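Local coordinates for DNA ligase D 3'-phosphoesterase domain-containing protein (Methanocella paludicola, PDB 5DMP) that probably acts as the 3'-phosphoesterase of archaeal non-homologous end joining, removing phosphate or nucleotide remnants from the 3' ends of broken DNA strands, at residues His3-Gln9 and Ile55-Phe60; Met75-Ile79 and Ala152-Leu157; Leu16-Leu20 and Trp31-Pro37. All blocks are in the same frame, centred on the assembly; numbering follows the deposited sequence.

Interaction 1: His3-Gln9 and Ile55-Phe60. With VN4 (oxido(dioxo)vanadium), chain J.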
# COMPACT_ATOMS: atom_id res chain seq x y z
N HIS A 3 0.44 -14.92 5.00
CA HIS A 3 -0.87 -14.22 5.17
C HIS A 3 -0.94 -13.32 6.41
O HIS A 3 -0.25 -13.66 7.40
CB HIS A 3 -2.04 -15.22 5.01
CG HIS A 3 -2.09 -15.82 3.63
ND1 HIS A 3 -2.71 -15.19 2.56
CD2 HIS A 3 -1.52 -16.94 3.12
CE1 HIS A 3 -2.54 -15.91 1.47
NE2 HIS A 3 -1.81 -16.98 1.77
N PRO A 4 -2.03 -12.55 6.55
CA PRO A 4 -2.55 -11.69 5.53
C PRO A 4 -1.54 -10.89 4.75
O PRO A 4 -0.63 -10.33 5.31
CB PRO A 4 -3.60 -10.87 6.24
CG PRO A 4 -2.99 -10.66 7.63
CD PRO A 4 -2.07 -11.85 7.87
N ILE A 5 -1.67 -10.95 3.45
CA ILE A 5 -0.75 -10.26 2.56
C ILE A 5 -0.90 -8.74 2.64
O ILE A 5 -2.02 -8.21 2.68
CB ILE A 5 -1.04 -10.72 1.11
CG1 ILE A 5 -0.48 -12.11 0.91
CG2 ILE A 5 -0.42 -9.83 0.01
CD1 ILE A 5 -1.24 -12.72 -0.25
N TYR A 6 0.26 -8.07 2.60
CA TYR A 6 0.40 -6.60 2.30
C TYR A 6 1.28 -6.58 1.04
O TYR A 6 2.30 -7.35 0.93
CB TYR A 6 1.10 -5.95 3.52
CG TYR A 6 2.10 -4.92 3.12
CD1 TYR A 6 1.65 -3.69 2.55
CD2 TYR A 6 3.47 -5.14 3.27
CE1 TYR A 6 2.57 -2.72 2.11
CE2 TYR A 6 4.42 -4.17 2.83
CZ TYR A 6 3.96 -2.97 2.27
OH TYR A 6 4.90 -2.02 1.86
N VAL A 7 0.91 -5.76 0.07
CA VAL A 7 1.77 -5.57 -1.11
C VAL A 7 1.62 -4.12 -1.59
O VAL A 7 0.54 -3.51 -1.45
CB VAL A 7 1.34 -6.57 -2.24
CG1 VAL A 7 -0.16 -6.43 -2.59
CG2 VAL A 7 2.28 -6.45 -3.48
N ILE A 8 2.68 -3.58 -2.17
CA ILE A 8 2.60 -2.35 -2.92
C ILE A 8 3.18 -2.66 -4.29
O ILE A 8 4.34 -3.17 -4.42
CB ILE A 8 3.46 -1.21 -2.28
CG1 ILE A 8 2.76 -0.77 -0.93
CG2 ILE A 8 3.56 -0.05 -3.31
CD1 ILE A 8 3.50 0.32 -0.08
N GLN A 9 2.41 -2.32 -5.32
CA GLN A 9 2.96 -2.42 -6.68
C GLN A 9 3.22 -1.01 -7.17
O GLN A 9 2.41 -0.10 -6.94
CB GLN A 9 1.98 -3.14 -7.58
CG GLN A 9 2.13 -4.68 -7.39
CD GLN A 9 0.86 -5.46 -7.62
OE1 GLN A 9 -0.23 -5.12 -7.14
NE2 GLN A 9 1.02 -6.60 -8.32
N ILE A 55 -6.19 -12.43 -4.54
CA ILE A 55 -4.98 -12.67 -3.71
C ILE A 55 -3.77 -13.00 -4.57
O ILE A 55 -2.69 -12.47 -4.31
CB ILE A 55 -5.25 -13.72 -2.62
CG1 ILE A 55 -6.11 -13.07 -1.52
CG2 ILE A 55 -3.93 -14.26 -2.04
CD1 ILE A 55 -6.73 -14.10 -0.60
N GLY A 56 -3.93 -13.78 -5.65
CA GLY A 56 -2.77 -14.15 -6.46
C GLY A 56 -2.15 -13.00 -7.27
O GLY A 56 -1.00 -13.09 -7.68
N TYR A 57 -2.88 -11.88 -7.45
CA TYR A 57 -2.30 -10.68 -8.06
C TYR A 57 -1.16 -10.04 -7.26
O TYR A 57 -0.36 -9.26 -7.82
CB TYR A 57 -3.43 -9.63 -8.24
CG TYR A 57 -3.13 -8.62 -9.27
CD1 TYR A 57 -3.28 -8.93 -10.62
CD2 TYR A 57 -2.68 -7.33 -8.94
CE1 TYR A 57 -3.04 -7.96 -11.62
CE2 TYR A 57 -2.37 -6.39 -9.93
CZ TYR A 57 -2.59 -6.72 -11.28
OH TYR A 57 -2.37 -5.83 -12.27
N ALA A 58 -1.03 -10.38 -5.99
CA ALA A 58 0.06 -9.77 -5.17
C ALA A 58 1.48 -9.96 -5.75
O ALA A 58 2.39 -9.13 -5.53
CB ALA A 58 0.01 -10.32 -3.76
N THR A 59 1.72 -11.05 -6.48
CA THR A 59 3.08 -11.25 -7.07
C THR A 59 3.07 -10.99 -8.58
O THR A 59 4.03 -11.36 -9.26
CB THR A 59 3.63 -12.66 -6.74
OG1 THR A 59 2.68 -13.61 -7.24
CG2 THR A 59 3.69 -12.87 -5.24
N PHE A 60 2.03 -10.34 -9.12
CA PHE A 60 2.05 -10.01 -10.54
C PHE A 60 3.08 -8.90 -10.80
O PHE A 60 2.98 -7.81 -10.19
CB PHE A 60 0.67 -9.51 -11.06
CG PHE A 60 0.73 -9.05 -12.47
CD1 PHE A 60 1.15 -9.94 -13.48
CD2 PHE A 60 0.61 -7.70 -12.78
CE1 PHE A 60 1.26 -9.52 -14.80
CE2 PHE A 60 0.73 -7.29 -14.10
CZ PHE A 60 1.07 -8.19 -15.11
V VN4 J . -4.06 -2.74 -11.23
O1 VN4 J . -5.25 -4.03 -12.01
O2 VN4 J . -2.26 -3.17 -11.80
O3 VN4 J . -4.70 -1.35 -10.11
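The side-chain amide of Gln-9 and the phenol ring of Tyr-57 meet obliquely, their planes 73° apart, with OE1 of Gln-9 3.7 Å from CE2 of Tyr-57. One face of that ring is covered from within its own segment, by CB of Phe-60, while O2 of the bound vanadate lies at the ring's edge, near its plane; there Tyr-57 OH donates to vanadate O2 at 2.7 Å. The His-3 ring, its ND1 bonded to Glu-23, meets Ile-55 CG2 edge-on, 4.1 Å from CE1. Both hydrogens of the glutamine's NE2 are spent on the loop. NE2 reaches Phe-60 O at 3.0 Å along a lone pair in the carbonyl plane, and Tyr-57 O, also at 3.0 Å, from a tilt of 22°. Tyr-57 O takes Phe-60 N as well, on the opposite face. The extended chain beyond CG (chi2 150°) carries the amide far enough, and OE1 accepts from Arg-21. With an alanine here, Phe-60 O would probably lose its amide donor, Tyr-57 O one of its two, and Arg-21 NE this acceptor. Gln-9 thus holds the loop bearing Tyr-57 of the vanadate pocket, where His-53 also bonds the ligand. Farther along, Ile-5 CD1 packs on Ile-55 CG2 at 3.6 Å, and Ile-5 CG2 and Val-7 CG1 close on the small CB of Ala-58, whose size lets the 3-10 turn come near the strand. Buried Ala-58 O has no polar partner and faces Val-7 CG2. The turn lies over the side of strand 5-12 carrying Ile-5, Val-7 and Gln-9, while the strand pairs with 16-24 and 72-84 on its flanks.

Interaction 2: Met75-Ile79 and Ala152-Leu157. With EDO (1,2-ethanediol), chain C; EDO (1,2-ethanediol), chain B.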
# COMPACT_ATOMS: atom_id res chain seq x y z
N MET A 75 5.34 -3.28 -11.18
CA MET A 75 6.45 -3.81 -10.41
C MET A 75 5.96 -4.18 -9.03
O MET A 75 5.21 -3.41 -8.43
CB MET A 75 7.51 -2.71 -10.26
CG MET A 75 8.53 -3.05 -9.16
SD MET A 75 9.64 -1.67 -8.76
CE MET A 75 10.48 -1.43 -10.35
N VAL A 76 6.40 -5.31 -8.48
CA VAL A 76 6.06 -5.63 -7.10
C VAL A 76 7.12 -4.91 -6.30
O VAL A 76 8.29 -5.32 -6.23
CB VAL A 76 6.04 -7.16 -6.80
CG1 VAL A 76 5.76 -7.36 -5.30
CG2 VAL A 76 4.88 -7.77 -7.63
N TRP A 77 6.71 -3.78 -5.74
CA TRP A 77 7.61 -2.84 -5.13
C TRP A 77 7.91 -3.18 -3.66
O TRP A 77 9.02 -2.95 -3.19
CB TRP A 77 7.07 -1.38 -5.37
CG TRP A 77 7.98 -0.28 -4.82
CD1 TRP A 77 8.97 0.42 -5.51
CD2 TRP A 77 7.96 0.27 -3.47
NE1 TRP A 77 9.54 1.39 -4.64
CE2 TRP A 77 8.97 1.27 -3.40
CE3 TRP A 77 7.21 -0.02 -2.31
CZ2 TRP A 77 9.22 2.01 -2.21
CZ3 TRP A 77 7.43 0.72 -1.12
CH2 TRP A 77 8.47 1.72 -1.10
N ASP A 78 6.93 -3.72 -2.90
CA ASP A 78 7.21 -4.23 -1.58
C ASP A 78 6.16 -5.29 -1.31
O ASP A 78 5.08 -5.26 -1.92
CB ASP A 78 7.06 -3.14 -0.48
CG ASP A 78 7.67 -3.56 0.84
OD1 ASP A 78 8.47 -4.55 0.87
OD2 ASP A 78 7.41 -2.95 1.94
N ILE A 79 6.49 -6.27 -0.49
CA ILE A 79 5.51 -7.34 -0.20
C ILE A 79 5.85 -7.91 1.19
O ILE A 79 6.99 -7.84 1.70
CB ILE A 79 5.53 -8.43 -1.32
CG1 ILE A 79 4.26 -9.31 -1.23
CG2 ILE A 79 6.85 -9.26 -1.17
CD1 ILE A 79 4.02 -10.13 -2.51
N ALA A 152 14.89 3.16 -2.69
CA ALA A 152 14.60 1.73 -2.96
C ALA A 152 13.59 1.60 -4.05
O ALA A 152 12.41 1.24 -3.77
CB ALA A 152 14.17 1.01 -1.68
N PRO A 153 14.02 1.87 -5.30
CA PRO A 153 13.08 2.02 -6.37
C PRO A 153 12.73 0.73 -7.07
O PRO A 153 11.82 0.73 -7.88
CB PRO A 153 13.80 3.01 -7.34
CG PRO A 153 15.28 2.79 -7.06
CD PRO A 153 15.40 2.31 -5.66
N ASP A 154 13.44 -0.38 -6.78
CA ASP A 154 13.38 -1.55 -7.66
C ASP A 154 12.54 -2.72 -7.10
O ASP A 154 12.14 -2.70 -5.93
CB ASP A 154 14.79 -2.02 -8.13
CG ASP A 154 15.54 -0.89 -8.83
OD1 ASP A 154 14.86 -0.08 -9.53
OD2 ASP A 154 16.78 -0.75 -8.59
N SER A 155 12.32 -3.71 -7.95
CA SER A 155 11.43 -4.85 -7.56
C SER A 155 11.97 -5.60 -6.37
O SER A 155 13.14 -6.03 -6.34
CB SER A 155 11.21 -5.81 -8.76
OG SER A 155 10.66 -7.01 -8.32
N VAL A 156 11.09 -5.81 -5.40
CA VAL A 156 11.39 -6.64 -4.22
C VAL A 156 11.44 -8.11 -4.66
O VAL A 156 12.09 -8.93 -4.01
CB VAL A 156 10.34 -6.34 -3.10
CG1 VAL A 156 9.00 -7.00 -3.34
CG2 VAL A 156 10.87 -6.66 -1.76
N LEU A 157 10.77 -8.44 -5.75
CA LEU A 157 10.75 -9.88 -6.19
C LEU A 157 11.98 -10.25 -7.05
O LEU A 157 12.51 -11.37 -6.95
CB LEU A 157 9.49 -10.21 -7.04
CG LEU A 157 8.22 -10.24 -6.13
CD1 LEU A 157 7.04 -10.72 -6.97
CD2 LEU A 157 8.34 -11.11 -4.91
C1 EDO C . 14.57 -3.68 -3.47
O1 EDO C . 14.35 -4.73 -2.50
C2 EDO C . 15.36 -4.26 -4.63
O2 EDO C . 15.39 -5.67 -4.42
C1 EDO B . 13.99 2.92 -13.45
O1 EDO B . 13.65 2.25 -14.71
C2 EDO B . 12.88 2.85 -12.40
O2 EDO B . 12.78 1.57 -11.72
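A classic beta bulge in strand 72-84, where Trp-77 and Asp-78 both face Ile-8, marks the place where the irregular segment 152-157 lies against the strand. The one backbone hydrogen bond between the two segments runs from Val-156 N to Val-76 O at 3.0 Å (N-H...O angle 151°), and Ser-155 CA adds a CA-H...O contact to the same oxygen. The rest is side chains packing on side chains and on loop or strand backbone. Val-156 presses in with CG1, which meets Val-76 CG1 at 3.8 Å and Ile-79 CG2 also at 3.8 Å; its chi1 of 77° sets CG1 between the backbone N and carbonyl carbon, pointing at the strand. Short and branched, this valine also covers the bulge itself, CB against Trp-77 O (3.6 Å) and CG1 against Asp-78 CA (3.7 Å). Leu-157 lays CD1 alongside CB of Val-76, 3.7 Å away, toward the solvent-exposed end of the contact. At the other end the flexible Met-75 runs straight through chi2 and bends at chi3 (-62°), so that SD slips along the backbone of the loop, 3.4 Å from Pro-153 O, while CG rests on CB of Ser-155. The indole of Trp-77 reaches back to the start of the segment, bringing NE1 to within 3.0 Å of Ala-152 O. Lys-114 ties the two together from outside, hydrogen-bonding to Trp-77 O, Ala-152 O and Asp-154 O and making a cation-pi contact with the indole. Glu-61 likewise joins Ser-155 OG to Val-76 N. The segment, between helices 148-151 and 162-167, is thereby laid over strand 72-84, with Met-75 also touching Met-162 and Ile-165 of the second helix.

Interaction 3: Leu16-Leu20 and Trp31-Pro37; sequences LHYDL and WAVPKGP. With VN4 (oxido(dioxo)vanadium), chain J.
Four backbone hydrogen bonds join Tyr-18 to Val-33 and Leu-20 to Trp-31, each residue of a pair both giving and accepting. The shortest, Val-33 N to Tyr-18 O, is 2.6 Å long and almost straight at 178°. In return Tyr-18 N reaches Val-33 O at 3.0 Å from above the carbonyl plane, and Gly-36 N takes the same oxygen from the opposite face, so one acceptor ends the strand pairing and closes the type I turn from Val-33 to Gly-36. Glycine suits that turn's last position: its positive phi of 78° would jam a CB against the preceding carbonyl, and Tyr-18 CD1 already lies 3.4 Å from Gly-36 CA. The tyrosine ring owes this place to chi1 of -67°, which puts CG beside the backbone N and sends the ring alongside the turn, CD1 nearest Gly-36 CA, with Pro-37 CD close by. On the same face Leu-20 CB meets Val-33 CG2 at 4.2 Å and Leu-20 CD2 meets Trp-31 CE3 at 4.3 Å, an apolar layer that Phe-134 extends. Asp-19 and Ala-32 lie on the other face. The single methyl of Ala-32 fits between Asp-19 OD1, 3.8 Å from CB, and His-17 CD2. Asp-19 OD2 accepts from His-11 ND1, another residue of the same pocket, which probably fixes the turn of that imidazole. The nearest atom of the His-17 side chain lies about 3 Å from the magnesium ion. This is an antiparallel beta hairpin with an apolar face (Tyr-18, Leu-20, Trp-31, Val-33) and, on the other side, Asp-19 lining the pocket that holds vanadate, a phosphate mimic, as expected of a phosphoesterase site.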
# COMPACT_ATOMS: atom_id res chain seq x y z
N LEU A 16 2.79 7.79 -13.15
CA LEU A 16 3.43 6.90 -12.20
C LEU A 16 2.62 6.93 -10.87
O LEU A 16 2.34 8.01 -10.35
CB LEU A 16 4.87 7.36 -12.01
CG LEU A 16 5.87 6.46 -11.28
CD1 LEU A 16 7.29 6.99 -11.43
CD2 LEU A 16 5.50 6.38 -9.82
N HIS A 17 2.21 5.78 -10.34
CA HIS A 17 1.60 5.75 -9.04
C HIS A 17 1.87 4.41 -8.33
O HIS A 17 2.52 3.51 -8.88
CB HIS A 17 0.07 5.99 -9.12
CG HIS A 17 -0.68 4.89 -9.83
ND1 HIS A 17 -0.69 4.77 -11.20
CD2 HIS A 17 -1.36 3.82 -9.36
CE1 HIS A 17 -1.41 3.71 -11.55
NE2 HIS A 17 -1.81 3.10 -10.45
N TYR A 18 1.45 4.31 -7.08
CA TYR A 18 1.71 3.09 -6.32
C TYR A 18 0.33 2.53 -6.02
O TYR A 18 -0.65 3.29 -5.95
CB TYR A 18 2.53 3.36 -5.06
CG TYR A 18 3.95 3.80 -5.39
CD1 TYR A 18 4.19 5.10 -5.93
CD2 TYR A 18 5.04 2.97 -5.13
CE1 TYR A 18 5.50 5.49 -6.24
CE2 TYR A 18 6.36 3.35 -5.43
CZ TYR A 18 6.57 4.62 -5.99
OH TYR A 18 7.88 5.01 -6.28
N ASP A 19 0.21 1.21 -5.97
CA ASP A 19 -1.06 0.61 -5.55
C ASP A 19 -0.76 -0.12 -4.28
O ASP A 19 0.06 -1.06 -4.25
CB ASP A 19 -1.54 -0.39 -6.60
CG ASP A 19 -1.92 0.31 -7.88
OD1 ASP A 19 -2.85 1.14 -7.74
OD2 ASP A 19 -1.30 0.07 -8.93
N LEU A 20 -1.45 0.27 -3.22
CA LEU A 20 -1.31 -0.42 -1.95
C LEU A 20 -2.45 -1.45 -1.80
O LEU A 20 -3.61 -1.12 -2.06
CB LEU A 20 -1.51 0.59 -0.78
CG LEU A 20 -1.72 -0.01 0.59
CD1 LEU A 20 -0.38 -0.66 1.09
CD2 LEU A 20 -2.10 1.16 1.52
N TRP A 31 -5.86 0.47 -2.96
CA TRP A 31 -5.92 1.92 -3.08
C TRP A 31 -4.82 2.35 -4.02
O TRP A 31 -3.69 1.80 -3.98
CB TRP A 31 -5.62 2.57 -1.72
CG TRP A 31 -6.64 2.41 -0.61
CD1 TRP A 31 -7.59 3.38 -0.21
CD2 TRP A 31 -6.80 1.31 0.30
NE1 TRP A 31 -8.31 2.88 0.86
CE2 TRP A 31 -7.86 1.63 1.19
CE3 TRP A 31 -6.16 0.05 0.45
CZ2 TRP A 31 -8.28 0.75 2.24
CZ3 TRP A 31 -6.58 -0.81 1.42
CH2 TRP A 31 -7.68 -0.48 2.31
N ALA A 32 -5.08 3.38 -4.82
CA ALA A 32 -4.01 3.97 -5.62
C ALA A 32 -3.40 5.12 -4.82
O ALA A 32 -4.13 6.00 -4.36
CB ALA A 32 -4.56 4.48 -6.95
N VAL A 33 -2.08 5.13 -4.71
CA VAL A 33 -1.40 6.13 -3.90
C VAL A 33 -0.44 6.86 -4.80
O VAL A 33 0.70 6.40 -5.05
CB VAL A 33 -0.66 5.45 -2.68
CG1 VAL A 33 0.02 6.55 -1.81
CG2 VAL A 33 -1.68 4.62 -1.86
N PRO A 34 -0.87 8.01 -5.35
CA PRO A 34 -0.06 8.72 -6.37
C PRO A 34 1.40 8.88 -6.07
O PRO A 34 2.22 8.52 -6.95
CB PRO A 34 -0.77 10.09 -6.51
CG PRO A 34 -2.19 9.68 -6.33
CD PRO A 34 -2.24 8.56 -5.29
N LYS A 35 1.79 9.29 -4.87
CA LYS A 35 3.23 9.57 -4.61
C LYS A 35 3.88 8.45 -3.78
O LYS A 35 5.07 8.49 -3.40
CB LYS A 35 3.39 10.87 -3.81
CG LYS A 35 2.93 12.16 -4.53
CD LYS A 35 3.60 13.41 -3.93
CE LYS A 35 5.12 13.37 -4.13
NZ LYS A 35 6.05 13.98 -3.10
N GLY A 36 3.11 7.40 -3.55
CA GLY A 36 3.72 6.28 -2.76
C GLY A 36 3.79 6.54 -1.26
O GLY A 36 3.40 7.65 -0.77
N PRO A 37 4.24 5.54 -0.47
CA PRO A 37 4.26 5.67 0.97
C PRO A 37 5.35 6.67 1.36
O PRO A 37 6.30 6.88 0.57
CB PRO A 37 4.68 4.28 1.46
CG PRO A 37 5.40 3.66 0.30
CD PRO A 37 4.71 4.19 -0.93
V VN4 J . -4.06 -2.74 -11.23
O1 VN4 J . -5.25 -4.03 -12.01
O2 VN4 J . -2.26 -3.17 -11.80
O3 VN4 J . -4.70 -1.35 -10.11

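How the interactions relate
All three contacts brace one antiparallel sheet, and all are partly buried. Interaction 3 lies nearest the centre of the chain and is a true strand pairing, nested within the loop closed by interaction 1; the two share the vanadate, and Gln-9 O meets Asp-19 N at 2.7 Å where strands 5-12 and 16-24 adjoin. Interactions 1 and 2 instead set irregular segments against strands 5-12 and 72-84, using side chains more than backbone bonds. Tyr-6 OH to Asp-78 OD2, a probable hydrogen bond, connects them. Interaction 2 lies farthest out and away from the pocket, and mixes apolar packing with contacts to backbone carbonyls, whereas interaction 1 joins a glutamine's polar grip to aliphatic packing.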